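Local coordinates for protein INRS (PDB 5FMN) that senses nickel in the cell as a transcriptional regulator of the CsoR-like family, probably repressing its target genes by binding DNA, at the interface of chains A and B. Sequence-based numbering; all coordinates share one arbitrary frame. Chains: chain A/B, INRS.

The interface of chains A and B. Residues chain A 96, 99-100, 103; chain B 21, 72, 76, 79.
A:Lys100 lies across chain B's long helix 53-89, and its side chain runs over B:Asp76 to the loop residue B:His21. There its amine nitrogen NZ donates to the imidazole ND1 at 3.0 Å, the partner sitting 15° out of the ring plane, and the two side chains meet at roughly a right angle. Along the way the CE methylene passes 3.9 Å from the carboxylate carbon CG of B:Asp76. NZ itself stays 4.6 Å from OD2 of B:Asp76, too far for direct pairing, though the opposite charges probably still attract.

The root of the same lysine faces B:Arg72. The guanidinium NH2 donates to the main-chain O of A:Lys100 at 3.2 Å, a bent bond that approaches well off the C=O direction and out of the guanidinium plane. B:Asp76, one helical turn on, helps hold the guanidinium: NE and NH2 both converge side-on upon OD1, NE at 2.9 Å from above the carboxylate plane and NH2 through the syn lone pair. With its edge thus occupied by B:Asp76 and by CB of A:Lys100, the group turns one face toward CB of A:Leu103. A leucine in place of B:Arg72 would probably leave the carbonyl of A:Lys100 without this donor and the B:Asp76 carboxylate without its paired charge.

B:Met79 supplies the greasy part. Its chain bends at the last torsion (chi3 -46°), bringing CE tip to tip with CD1 of A:Leu103 and against CG of A:Lys100, while SD lies 3.9 Å from CB of A:Leu99. At the other end, with CG anti to the backbone nitrogen (chi1 -180°), the A:Leu96 side chain extends so that its CD2 methyl rests against CB of B:His21, the two crossing at a slant.

Repeated by two-fold symmetry, this packing within InrS's metal-sensitive repressor domain joins two chains through helix 92-106, probably as the dimer-dimer contact of the family's tetramer rather than its four-helix-bundle dimer.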
loop_
_atom_site.group_PDB
_atom_site.type_symbol
_atom_site.label_atom_id
_atom_site.label_comp_id
_atom_site.label_asym_id
_atom_site.label_seq_id
_atom_site.Cartn_x
_atom_site.Cartn_y
_atom_site.Cartn_z
ATOM N N LEU A 96 2.892 25.133 3.520
ATOM C CA LEU A 96 3.177 24.133 2.501
ATOM C C LEU A 96 4.137 23.069 3.004
ATOM O O LEU A 96 3.973 21.871 2.727
ATOM C CB LEU A 96 3.755 24.820 1.252
ATOM C CG LEU A 96 4.085 23.862 0.108
ATOM C CD1 LEU A 96 2.831 23.106 -0.330
ATOM C CD2 LEU A 96 4.721 24.616 -1.059
ATOM N N LEU A 99 2.407 20.703 5.256
ATOM C CA LEU A 99 1.569 19.783 4.537
ATOM C C LEU A 99 2.407 18.637 3.993
ATOM O O LEU A 99 2.062 17.467 4.169
ATOM C CB LEU A 99 0.889 20.499 3.396
ATOM C CG LEU A 99 -0.210 21.493 3.763
ATOM C CD1 LEU A 99 -0.758 22.130 2.497
ATOM C CD2 LEU A 99 -1.308 20.814 4.557
ATOM N N LYS A 100 3.548 18.972 3.406
ATOM C CA LYS A 100 4.441 17.957 2.806
ATOM C C LYS A 100 5.040 16.976 3.830
ATOM O O LYS A 100 5.201 15.779 3.542
ATOM C CB LYS A 100 5.574 18.647 2.056
ATOM C CG LYS A 100 5.161 19.323 0.772
ATOM C CD LYS A 100 6.214 20.379 0.473
ATOM C CE LYS A 100 6.440 20.640 -1.003
ATOM N NZ LYS A 100 7.798 21.214 -1.211
ATOM N N LEU A 103 2.266 14.498 4.696
ATOM C CA LEU A 103 2.214 13.514 3.627
ATOM C C LEU A 103 3.405 12.551 3.625
ATOM O O LEU A 103 3.256 11.417 3.189
ATOM C CB LEU A 103 2.180 14.209 2.261
ATOM C CG LEU A 103 0.844 14.779 1.781
ATOM C CD1 LEU A 103 1.029 15.442 0.423
ATOM C CD2 LEU A 103 -0.195 13.679 1.694
ATOM N N HIS B 21 10.305 25.746 -1.746
ATOM C CA HIS B 21 9.685 24.925 -2.797
ATOM C C HIS B 21 9.977 25.502 -4.174
ATOM O O HIS B 21 9.844 26.711 -4.357
ATOM C CB HIS B 21 8.159 24.802 -2.609
ATOM C CG HIS B 21 7.463 24.092 -3.742
ATOM N ND1 HIS B 21 7.350 22.716 -3.811
ATOM C CD2 HIS B 21 6.864 24.571 -4.861
ATOM C CE1 HIS B 21 6.723 22.380 -4.925
ATOM N NE2 HIS B 21 6.419 23.488 -5.582
ATOM N N ARG B 72 4.501 11.837 -6.427
ATOM C CA ARG B 72 4.642 12.711 -5.282
ATOM C C ARG B 72 5.072 14.134 -5.714
ATOM O O ARG B 72 4.539 15.111 -5.223
ATOM C CB ARG B 72 5.602 12.077 -4.272
ATOM C CG ARG B 72 5.779 12.815 -2.973
ATOM C CD ARG B 72 4.473 13.202 -2.294
ATOM N NE ARG B 72 4.697 14.406 -1.495
ATOM C CZ ARG B 72 5.257 14.420 -0.283
ATOM N NH1 ARG B 72 5.560 13.289 0.337
ATOM N NH2 ARG B 72 5.470 15.578 0.332
ATOM N N ASP B 76 2.922 17.522 -5.037
ATOM C CA ASP B 76 3.504 18.680 -4.339
ATOM C C ASP B 76 3.270 19.983 -5.088
ATOM O O ASP B 76 2.843 20.961 -4.478
ATOM C CB ASP B 76 4.997 18.478 -4.132
ATOM C CG ASP B 76 5.299 17.517 -2.993
ATOM O OD1 ASP B 76 4.331 17.194 -2.237
ATOM O OD2 ASP B 76 6.505 17.124 -2.861
ATOM N N MET B 79 -0.480 20.905 -4.844
ATOM C CA MET B 79 -0.709 21.402 -3.475
ATOM C C MET B 79 -0.263 22.835 -3.342
ATOM O O MET B 79 -0.971 23.654 -2.745
ATOM C CB MET B 79 0.067 20.589 -2.426
ATOM C CG MET B 79 -0.738 19.612 -1.576
ATOM S SD MET B 79 0.152 18.982 -0.119
ATOM C CE MET B 79 1.765 18.565 -0.826
#